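Local coordinates for Lmo0740 protein (Listeria monocytogenes, PDB 4RFA) that probably regulates transcription as a Crp-family activator, joining a cyclic nucleotide-binding-type domain to a C-terminal domain of winged-helix form that would bind DNA, at residues 155-160 with 187-192; 159-164 with 175-180; 200-205 with 211-216; 207-212 with 217-222. One frame throughout, in Å; residues are numbered along the deposited sequence.

Interaction 1. Residues 155-160 with 187-192; sequences YMALEN and ARYCRT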
# COMPACT_ATOMS: atom_id res chain seq x y z
N TYR A 155 -9.57 1.93 17.99
CA TYR A 155 -9.48 0.47 18.16
C TYR A 155 -8.61 -0.15 17.11
O TYR A 155 -7.79 -1.00 17.40
CB TYR A 155 -10.88 -0.15 18.07
CG TYR A 155 -11.60 -0.27 19.42
CD1 TYR A 155 -11.23 -1.25 20.31
CD2 TYR A 155 -12.65 0.56 19.77
CE1 TYR A 155 -11.87 -1.42 21.53
CE2 TYR A 155 -13.33 0.39 20.98
CZ TYR A 155 -12.90 -0.60 21.86
OH TYR A 155 -13.48 -0.83 23.08
N MSE A 156 -8.85 0.23 15.85
CA MSE A 156 -8.16 -0.36 14.72
C MSE A 156 -6.72 0.03 14.79
O MSE A 156 -5.89 -0.80 14.54
CB MSE A 156 -8.69 0.12 13.35
CG MSE A 156 -10.09 -0.44 13.13
SE MSE A 156 -10.94 0.42 11.54
CE MSE A 156 -9.74 -0.50 10.30
N ALA A 157 -6.42 1.30 15.11
CA ALA A 157 -5.03 1.69 15.30
C ALA A 157 -4.31 0.83 16.37
O ALA A 157 -3.21 0.34 16.18
CB ALA A 157 -4.95 3.16 15.67
N LEU A 158 -4.90 0.74 17.55
CA LEU A 158 -4.21 0.08 18.65
C LEU A 158 -4.05 -1.37 18.34
O LEU A 158 -3.04 -1.98 18.72
CB LEU A 158 -5.00 0.25 19.94
CG LEU A 158 -4.84 1.62 20.56
CD1 LEU A 158 -5.84 1.80 21.69
CD2 LEU A 158 -3.42 1.87 21.04
N GLU A 159 -4.97 -1.94 17.57
CA GLU A 159 -4.79 -3.29 17.11
C GLU A 159 -3.69 -3.45 16.06
O GLU A 159 -2.97 -4.47 16.09
CB GLU A 159 -6.12 -3.92 16.60
CG GLU A 159 -5.93 -5.13 15.72
CD GLU A 159 -7.22 -5.65 15.09
OE1 GLU A 159 -8.23 -5.85 15.80
OE2 GLU A 159 -7.21 -5.89 13.85
N ASN A 160 -3.64 -2.55 15.08
CA ASN A 160 -2.63 -2.57 14.04
C ASN A 160 -1.26 -2.47 14.73
O ASN A 160 -0.29 -3.15 14.38
CB ASN A 160 -2.70 -1.34 13.11
CG ASN A 160 -3.92 -1.31 12.13
OD1 ASN A 160 -4.61 -2.29 11.88
ND2 ASN A 160 -4.11 -0.14 11.51
N ALA A 187 -2.85 10.13 18.48
CA ALA A 187 -3.77 11.02 17.83
C ALA A 187 -3.42 11.30 16.37
O ALA A 187 -4.31 11.43 15.51
CB ALA A 187 -3.86 12.33 18.56
N ARG A 188 -2.14 11.49 16.11
CA ARG A 188 -1.68 11.75 14.77
C ARG A 188 -1.91 10.54 13.89
O ARG A 188 -2.31 10.71 12.72
CB ARG A 188 -0.23 12.18 14.76
CG ARG A 188 -0.03 13.51 15.48
CD ARG A 188 1.42 13.77 15.78
NE ARG A 188 2.16 13.93 14.56
CZ ARG A 188 3.47 13.74 14.50
NH1 ARG A 188 4.13 13.39 15.60
NH2 ARG A 188 4.08 13.90 13.35
N TYR A 189 -1.74 9.33 14.44
CA TYR A 189 -1.93 8.12 13.64
C TYR A 189 -3.40 7.85 13.41
O TYR A 189 -3.81 7.27 12.37
CB TYR A 189 -1.22 6.98 14.31
CG TYR A 189 -1.32 5.61 13.65
CD1 TYR A 189 -0.79 5.33 12.40
CD2 TYR A 189 -1.88 4.54 14.36
CE1 TYR A 189 -0.82 4.05 11.86
CE2 TYR A 189 -1.93 3.27 13.81
CZ TYR A 189 -1.41 3.03 12.56
OH TYR A 189 -1.54 1.75 12.11
N CYS A 190 -4.22 8.23 14.39
CA CYS A 190 -5.68 8.13 14.25
C CYS A 190 -6.32 9.26 13.48
O CYS A 190 -7.52 9.25 13.27
CB CYS A 190 -6.37 7.98 15.62
SG CYS A 190 -5.91 6.45 16.42
N ARG A 191 -5.51 10.24 13.12
CA ARG A 191 -5.95 11.37 12.34
C ARG A 191 -7.17 12.03 13.07
O ARG A 191 -8.30 12.11 12.56
CB ARG A 191 -6.16 10.89 10.88
CG ARG A 191 -4.98 10.00 10.34
CD ARG A 191 -5.13 9.74 8.83
NE ARG A 191 -4.30 8.76 8.06
CZ ARG A 191 -3.56 7.71 8.45
NH1 ARG A 191 -3.44 7.36 9.72
NH2 ARG A 191 -2.96 6.96 7.49
N THR A 192 -6.92 12.39 14.33
CA THR A 192 -7.84 13.16 15.16
C THR A 192 -7.06 14.04 16.17
O THR A 192 -5.85 14.12 16.11
CB THR A 192 -8.78 12.25 15.91
OG1 THR A 192 -9.83 13.02 16.44
CG2 THR A 192 -8.07 11.49 17.03
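The phenol ring of Tyr189 carries this contact, with Ala157 O at its edge in the ring plane, while Ala157 CB comes in obliquely, 3.5 Å from Tyr189 CE2. Beyond the two segments the ring also meets Phe75 obliquely. The amide of Asn160 stands steeply to the ring, its plane turned by 73°, and gives one N-H to the phenol: Asn160 ND2 lies 3.2 Å from Tyr189 OH, which sits close to the amide plane, with an N-H...O angle of 155°. Tyr189 CG is anti to the backbone N (chi1 178°), which carries the ring across to the helix of 155-160. Alanine suits position 157 because its single methyl lets two partners come close: besides the ring, Cys190 SG approaches Ala157 CB to 3.5 Å, a small and weakly polar atom at home in a buried spot. The positive phi of Arg191 and two bonds back into the last turn, Thr192 N to Ala187 O at 3.0 Å and a weaker one from Arg191 N to Arg188 O, make a Schellman motif. Helices 183-189 and 194-206 then form the helix-turn-helix expected of a Crp-type DNA-binding domain, and this contact packs its first helix on helix 150-165.

Interaction 2. Residues 159-164 with 175-180; sequences ENLAVE and IVLPNF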
# COMPACT_ATOMS: atom_id res chain seq x y z
N GLU A 159 -4.97 -1.94 17.57
CA GLU A 159 -4.79 -3.29 17.11
C GLU A 159 -3.69 -3.45 16.06
O GLU A 159 -2.97 -4.47 16.09
CB GLU A 159 -6.12 -3.92 16.60
CG GLU A 159 -5.93 -5.13 15.72
CD GLU A 159 -7.22 -5.65 15.09
OE1 GLU A 159 -8.23 -5.85 15.80
OE2 GLU A 159 -7.21 -5.89 13.85
N ASN A 160 -3.64 -2.55 15.08
CA ASN A 160 -2.63 -2.57 14.04
C ASN A 160 -1.26 -2.47 14.73
O ASN A 160 -0.29 -3.15 14.38
CB ASN A 160 -2.70 -1.34 13.11
CG ASN A 160 -3.92 -1.31 12.13
OD1 ASN A 160 -4.61 -2.29 11.88
ND2 ASN A 160 -4.11 -0.14 11.51
N LEU A 161 -1.14 -1.52 15.64
CA LEU A 161 0.16 -1.37 16.34
C LEU A 161 0.52 -2.60 17.21
O LEU A 161 1.67 -3.01 17.27
CB LEU A 161 0.11 -0.15 17.20
CG LEU A 161 -0.04 1.12 16.37
CD1 LEU A 161 -0.26 2.32 17.27
CD2 LEU A 161 1.18 1.39 15.51
N ALA A 162 -0.47 -3.21 17.85
CA ALA A 162 -0.18 -4.40 18.67
C ALA A 162 0.36 -5.49 17.79
O ALA A 162 1.32 -6.16 18.11
CB ALA A 162 -1.42 -4.89 19.39
N VAL A 163 -0.23 -5.64 16.62
CA VAL A 163 0.31 -6.58 15.68
C VAL A 163 1.71 -6.14 15.21
O VAL A 163 2.61 -6.97 15.13
CB VAL A 163 -0.62 -6.75 14.47
CG1 VAL A 163 0.06 -7.60 13.38
CG2 VAL A 163 -1.93 -7.40 14.91
N GLU A 164 1.91 -4.87 14.92
CA GLU A 164 3.16 -4.46 14.33
C GLU A 164 4.32 -4.43 15.26
O GLU A 164 5.40 -4.76 14.90
CB GLU A 164 3.02 -3.07 13.78
CG GLU A 164 2.48 -3.01 12.39
CD GLU A 164 2.11 -1.61 11.99
OE1 GLU A 164 2.50 -0.66 12.66
OE2 GLU A 164 1.43 -1.47 10.99
N ILE A 175 -0.65 -7.03 25.83
CA ILE A 175 0.28 -6.69 24.77
C ILE A 175 0.65 -5.24 24.95
O ILE A 175 -0.23 -4.39 25.03
CB ILE A 175 -0.32 -6.95 23.39
CG1 ILE A 175 -0.38 -8.46 23.16
CG2 ILE A 175 0.50 -6.28 22.29
CD1 ILE A 175 -1.27 -8.86 22.00
N VAL A 176 1.95 -4.96 25.02
CA VAL A 176 2.45 -3.64 25.40
C VAL A 176 3.08 -2.96 24.20
O VAL A 176 3.81 -3.59 23.45
CB VAL A 176 3.50 -3.73 26.51
CG1 VAL A 176 3.91 -2.33 26.98
CG2 VAL A 176 2.96 -4.55 27.69
N LEU A 177 2.79 -1.68 24.03
CA LEU A 177 3.28 -0.94 22.87
C LEU A 177 4.54 -0.15 23.26
O LEU A 177 4.67 0.28 24.39
CB LEU A 177 2.22 0.01 22.32
CG LEU A 177 0.90 -0.56 21.81
CD1 LEU A 177 0.08 0.55 21.20
CD2 LEU A 177 1.08 -1.70 20.80
N PRO A 178 5.42 0.13 22.29
CA PRO A 178 6.58 0.98 22.57
C PRO A 178 6.26 2.33 23.18
O PRO A 178 5.22 2.93 22.92
CB PRO A 178 7.19 1.22 21.19
CG PRO A 178 6.70 0.11 20.36
CD PRO A 178 5.31 -0.17 20.85
N ASN A 179 7.25 2.81 23.90
CA ASN A 179 7.19 4.02 24.66
C ASN A 179 6.90 5.24 23.82
O ASN A 179 6.24 6.16 24.29
CB ASN A 179 8.54 4.21 25.33
CG ASN A 179 8.47 5.12 26.52
OD1 ASN A 179 9.08 6.19 26.54
ND2 ASN A 179 7.72 4.70 27.52
N PHE A 180 7.41 5.26 22.59
CA PHE A 180 7.21 6.41 21.72
C PHE A 180 5.74 6.60 21.25
O PHE A 180 5.37 7.67 20.80
CB PHE A 180 8.20 6.39 20.54
CG PHE A 180 7.91 5.33 19.51
CD1 PHE A 180 6.96 5.54 18.54
CD2 PHE A 180 8.61 4.13 19.53
CE1 PHE A 180 6.70 4.57 17.57
CE2 PHE A 180 8.35 3.15 18.60
CZ PHE A 180 7.38 3.36 17.62
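Ala162 and Leu177 bring the backbones nearest, their CA atoms 6.4 Å apart, where the chain leaves strand 174-176 and passes beside helix 150-165. Leu177 lays one methyl on the helix backbone itself: Leu177 CD2 is 3.7 Å from Leu161 C and equally near Ala162 N, a close seating that the small side chain of Ala162 allows. With CG beside the backbone N (chi1 -62°), the leucine fork is directed at the helix, and both of its methyls reach the flank of Leu161, whose CB is 4.0 Å from Leu177 CD2. This is helix-on-sheet packing within the winged-helix domain, where strands 174-176 and 218-220 of the small antiparallel sheet pack against helix 150-165. Two residues before Leu177, Ile175 uses its CG2 branch, anti to the backbone N, to touch Ala162 CB at 3.7 Å. Val176 between them points away from the helix, the alternation of an extended chain that lets branched aliphatic residues at 175 and 177 share one buried face. The same alanine also meets Ile219 of the neighbouring strand and Leu224 near the C-terminus, while Val163, directed away from this contact, packs on Tyr90 of the second subunit.

Interaction 3. Residues 200-205 with 211-216; sequences LLTELV and INKKSP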
# COMPACT_ATOMS: atom_id res chain seq x y z
N LEU A 200 -11.45 9.25 24.23
CA LEU A 200 -11.56 7.91 23.70
C LEU A 200 -10.76 6.89 24.48
O LEU A 200 -11.23 5.79 24.67
CB LEU A 200 -11.12 7.87 22.25
CG LEU A 200 -12.00 8.73 21.32
CD1 LEU A 200 -11.35 8.86 19.96
CD2 LEU A 200 -13.39 8.14 21.23
N LEU A 201 -9.53 7.21 24.88
CA LEU A 201 -8.77 6.34 25.73
C LEU A 201 -9.50 6.00 27.03
O LEU A 201 -9.43 4.85 27.49
CB LEU A 201 -7.38 6.93 26.07
CG LEU A 201 -6.39 7.03 24.91
CD1 LEU A 201 -5.20 7.87 25.33
CD2 LEU A 201 -5.95 5.66 24.45
N THR A 202 -10.26 6.94 27.58
CA THR A 202 -11.05 6.64 28.81
C THR A 202 -12.10 5.59 28.54
O THR A 202 -12.22 4.60 29.28
CB THR A 202 -11.70 7.91 29.37
OG1 THR A 202 -10.66 8.81 29.73
CG2 THR A 202 -12.56 7.64 30.60
N GLU A 203 -12.82 5.76 27.43
CA GLU A 203 -13.82 4.78 27.04
C GLU A 203 -13.21 3.39 26.87
O GLU A 203 -13.76 2.43 27.34
CB GLU A 203 -14.53 5.22 25.77
CG GLU A 203 -15.41 6.44 25.93
CD GLU A 203 -16.01 6.87 24.60
OE1 GLU A 203 -16.69 6.05 23.96
OE2 GLU A 203 -15.77 8.02 24.18
N LEU A 204 -12.06 3.31 26.21
CA LEU A 204 -11.38 2.06 25.95
C LEU A 204 -10.94 1.36 27.25
O LEU A 204 -10.88 0.14 27.33
CB LEU A 204 -10.18 2.28 25.01
CG LEU A 204 -10.42 1.95 23.48
CD1 LEU A 204 -11.62 2.66 22.91
CD2 LEU A 204 -9.19 2.26 22.64
N VAL A 205 -10.61 2.14 28.27
CA VAL A 205 -10.29 1.53 29.57
C VAL A 205 -11.59 1.05 30.21
O VAL A 205 -11.63 -0.08 30.65
CB VAL A 205 -9.39 2.41 30.50
CG1 VAL A 205 -9.79 3.86 30.46
CG2 VAL A 205 -9.41 1.92 31.96
N ILE A 211 -5.70 -1.53 29.53
CA ILE A 211 -5.55 -1.66 30.95
C ILE A 211 -5.46 -0.31 31.64
O ILE A 211 -6.02 -0.14 32.73
CB ILE A 211 -4.29 -2.45 31.33
CG1 ILE A 211 -4.26 -3.84 30.64
CG2 ILE A 211 -4.20 -2.56 32.84
CD1 ILE A 211 -5.46 -4.74 30.90
N ASN A 212 -4.71 0.62 31.04
CA ASN A 212 -4.59 1.99 31.55
C ASN A 212 -4.67 3.03 30.45
O ASN A 212 -4.31 2.77 29.34
CB ASN A 212 -3.24 2.18 32.27
CG ASN A 212 -3.29 3.26 33.35
OD1 ASN A 212 -4.35 3.81 33.65
ND2 ASN A 212 -2.16 3.54 33.97
N LYS A 213 -5.09 4.23 30.81
CA LYS A 213 -5.17 5.37 29.92
C LYS A 213 -3.80 5.98 29.57
O LYS A 213 -3.70 6.79 28.69
CB LYS A 213 -6.02 6.44 30.60
CG LYS A 213 -6.46 7.51 29.64
CD LYS A 213 -7.14 8.64 30.35
CE LYS A 213 -7.17 9.84 29.41
NZ LYS A 213 -8.51 10.45 29.43
N LYS A 214 -2.77 5.51 30.24
CA LYS A 214 -1.46 6.07 30.28
C LYS A 214 -0.45 5.26 29.44
O LYS A 214 -0.39 4.04 29.55
CB LYS A 214 -1.05 5.95 31.73
CG LYS A 214 0.06 6.85 32.18
CD LYS A 214 0.83 6.16 33.30
CE LYS A 214 1.46 7.17 34.22
NZ LYS A 214 1.95 8.34 33.43
N SER A 215 0.40 5.91 28.67
CA SER A 215 1.42 5.16 27.93
C SER A 215 2.61 4.75 28.80
O SER A 215 2.97 5.44 29.77
CB SER A 215 1.89 5.91 26.69
OG SER A 215 2.21 7.24 27.01
N PRO A 216 3.27 3.65 28.44
CA PRO A 216 3.02 2.82 27.25
C PRO A 216 1.70 2.05 27.33
O PRO A 216 1.32 1.55 28.40
CB PRO A 216 4.21 1.86 27.19
CG PRO A 216 5.00 2.06 28.44
CD PRO A 216 4.46 3.24 29.20
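Leu201 lies opposite Lys213 (CA atoms 5.6 Å apart) and Val205 opposite Ile211 (CA atoms 5.9 Å apart), so the chain that leaves helix 194-206 runs back along it in the reverse direction. Helix 194-206 corresponds to the recognition helix of Crp-type winged-helix domains, and the returning segment 211-216 probably belongs to the wing. Leucine at 201 serves two purposes: its outer part reaches Leu210, Tyr217 and Leu186 in the interior, while Leu201 CB offers an apolar surface to the lysine chain, 3.7 Å from Lys213 CG. Leu201 CD1 also rests near the backbone of the loop, 3.8 Å from Lys213 O. Nearer the C-terminal end of the helix, Val205 CG2 lies 4.0 Å from Ile211 O, a loose contact that suits a partly exposed position. Lys213 starts with CG anti to its backbone N (chi1 -165°) and stays extended as far as CE, a long aliphatic arm that crosses the helix surface before its final bond turns. This bend, at chi4, brings the ammonium to Thr202: Lys213 NZ donates to Thr202 OG1 over 2.7 Å, and the same nitrogen is also hydrogen-bonded to Ser198 O, one helical turn earlier.

Interaction 4. Residues 207-212 with 217-222; sequences EEFLIN and YRIDKD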
# COMPACT_ATOMS: atom_id res chain seq x y z
N GLU A 207 -14.17 -0.01 28.70
CA GLU A 207 -14.54 -1.20 27.97
C GLU A 207 -13.55 -2.35 28.09
O GLU A 207 -13.67 -3.36 27.41
CB GLU A 207 -14.71 -0.80 26.52
CG GLU A 207 -15.82 0.22 26.32
CD GLU A 207 -15.82 0.81 24.93
OE1 GLU A 207 -14.88 0.53 24.15
OE2 GLU A 207 -16.77 1.54 24.60
N GLU A 208 -12.53 -2.17 28.91
CA GLU A 208 -11.53 -3.20 29.20
C GLU A 208 -10.71 -3.60 28.01
O GLU A 208 -10.08 -4.64 28.02
CB GLU A 208 -12.14 -4.40 29.89
CG GLU A 208 -12.91 -3.99 31.14
CD GLU A 208 -13.27 -5.12 32.07
OE1 GLU A 208 -12.64 -6.18 31.99
OE2 GLU A 208 -14.17 -4.91 32.91
N PHE A 209 -10.64 -2.74 27.00
CA PHE A 209 -9.69 -2.94 25.90
C PHE A 209 -8.27 -2.62 26.34
O PHE A 209 -7.30 -3.35 26.07
CB PHE A 209 -10.07 -2.06 24.72
CG PHE A 209 -9.27 -2.32 23.48
CD1 PHE A 209 -9.54 -3.42 22.69
CD2 PHE A 209 -8.26 -1.46 23.09
CE1 PHE A 209 -8.83 -3.65 21.53
CE2 PHE A 209 -7.52 -1.69 21.93
CZ PHE A 209 -7.80 -2.79 21.15
N LEU A 210 -8.16 -1.49 27.01
CA LEU A 210 -6.90 -0.93 27.48
C LEU A 210 -6.83 -1.08 29.00
O LEU A 210 -7.78 -0.76 29.69
CB LEU A 210 -6.93 0.56 27.14
CG LEU A 210 -5.83 1.23 26.34
CD1 LEU A 210 -5.24 0.32 25.29
CD2 LEU A 210 -6.41 2.49 25.78
N ILE A 211 -5.70 -1.53 29.53
CA ILE A 211 -5.55 -1.66 30.95
C ILE A 211 -5.46 -0.31 31.64
O ILE A 211 -6.02 -0.14 32.73
CB ILE A 211 -4.29 -2.45 31.33
CG1 ILE A 211 -4.26 -3.84 30.64
CG2 ILE A 211 -4.20 -2.56 32.84
CD1 ILE A 211 -5.46 -4.74 30.90
N ASN A 212 -4.71 0.62 31.04
CA ASN A 212 -4.59 1.99 31.55
C ASN A 212 -4.67 3.03 30.45
O ASN A 212 -4.31 2.77 29.34
CB ASN A 212 -3.24 2.18 32.27
CG ASN A 212 -3.29 3.26 33.35
OD1 ASN A 212 -4.35 3.81 33.65
ND2 ASN A 212 -2.16 3.54 33.97
N TYR A 217 1.00 1.97 26.21
CA TYR A 217 -0.32 1.37 26.19
C TYR A 217 -0.22 -0.14 26.34
O TYR A 217 0.60 -0.81 25.69
CB TYR A 217 -1.03 1.75 24.90
CG TYR A 217 -1.22 3.23 24.83
CD1 TYR A 217 -1.93 3.89 25.82
CD2 TYR A 217 -0.62 4.00 23.85
CE1 TYR A 217 -2.09 5.25 25.81
CE2 TYR A 217 -0.78 5.39 23.84
CZ TYR A 217 -1.52 6.00 24.82
OH TYR A 217 -1.71 7.36 24.85
N ARG A 218 -1.06 -0.66 27.23
CA ARG A 218 -1.15 -2.08 27.51
C ARG A 218 -2.54 -2.52 27.10
O ARG A 218 -3.52 -1.98 27.58
CB ARG A 218 -0.95 -2.32 29.01
CG ARG A 218 0.42 -1.92 29.51
CD ARG A 218 0.48 -1.85 31.04
NE ARG A 218 1.88 -1.77 31.47
CZ ARG A 218 2.67 -2.79 31.82
NH1 ARG A 218 2.22 -4.05 31.83
NH2 ARG A 218 3.93 -2.55 32.17
N ILE A 219 -2.61 -3.50 26.22
CA ILE A 219 -3.84 -3.87 25.59
C ILE A 219 -4.18 -5.23 26.11
O ILE A 219 -3.31 -6.11 26.12
CB ILE A 219 -3.71 -3.93 24.05
CG1 ILE A 219 -3.45 -2.54 23.48
CG2 ILE A 219 -4.98 -4.49 23.42
CD1 ILE A 219 -2.68 -2.60 22.17
N ASP A 220 -5.43 -5.40 26.53
CA ASP A 220 -5.89 -6.67 27.09
C ASP A 220 -5.81 -7.73 26.03
O ASP A 220 -6.57 -7.70 25.05
CB ASP A 220 -7.33 -6.58 27.57
CG ASP A 220 -7.67 -7.66 28.54
OD1 ASP A 220 -7.20 -8.82 28.36
OD2 ASP A 220 -8.39 -7.33 29.51
N LYS A 221 -4.89 -8.66 26.24
CA LYS A 221 -4.69 -9.78 25.32
C LYS A 221 -6.02 -10.38 24.86
O LYS A 221 -6.23 -10.53 23.64
CB LYS A 221 -3.82 -10.85 25.98
CG LYS A 221 -3.59 -12.05 25.09
CD LYS A 221 -2.84 -11.66 23.83
CE LYS A 221 -2.44 -12.87 23.01
NZ LYS A 221 -1.91 -12.48 21.68
N ASP A 222 -6.92 -10.70 25.81
CA ASP A 222 -8.25 -11.23 25.46
C ASP A 222 -8.86 -10.42 24.33
O ASP A 222 -9.03 -10.93 23.21
CB ASP A 222 -9.25 -11.19 26.63
CG ASP A 222 -8.77 -11.90 27.85
OD1 ASP A 222 -7.75 -12.61 27.78
OD2 ASP A 222 -9.42 -11.72 28.91
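Leu210 and Ile219 face each other as the non-hydrogen-bonded pair of a single antiparallel bridge, probably the base of the wing in a winged-helix domain. The backbone bonds flank that pair: Asp220 N donates to Phe209 O over 2.8 Å, and Ile211 N to Arg218 O over 3.0 Å, both nearly straight at 170°. CA-H...O contacts run alongside, Ile219 CA to Phe209 O and Leu210 CA to Arg218 O, each at 3.5 Å.

Apolar contacts fill the face turned to helix 150-165. Ile219 CG2, held anti to the backbone N, sits over one face of the Phe209 ring, displaced toward the rim, in a CH-pi contact 4.2 Å from the centroid; the two side chains lie side by side and point the same way. A flat aromatic suits position 209, since its ring also meets Tyr155 edge-to-face. Leu210 CD1 meets Ile219 CG1 at 3.8 Å, while its other methyl, CD2, faces Leu201 of helix 194-206. On the outer side Ile211 CG1 packs on Arg218 CB.

Among the polar groups, the extended chain of Arg218 carries its guanidinium away to a salt bridge with Glu174. At Glu208 positive phi ends helix 194-206 in a Schellman motif, and the carbonyl of Glu208 faces strand 218-220, with Asp220 CB 3.4 Å from Glu208 O.

How the interactions relate
All four contacts lie in what is probably a winged-helix domain; interactions 1 and 2 both use helix 150-165, with centres 11 Å apart. Leu158 of that helix joins them, its CD2 lying 3.7 Å from Leu177 CD1, and its CD1 reaches Leu204 CD2 at 3.5 Å beside interaction 3. Interactions 3 and 4 are the closest pair, centres 7 Å apart; they share Ile211 and Asn212, and Leu204 O lies 2.9 Å from Phe209 N, a probable hydrogen bond where the helix ends. Interaction 2 continues into interaction 4 through the sheet, with Ile175 O 2.8 Å from Ile219 N. The contacts join the helix-turn-helix to the sheet and wing, the parts that probably contact DNA in this family.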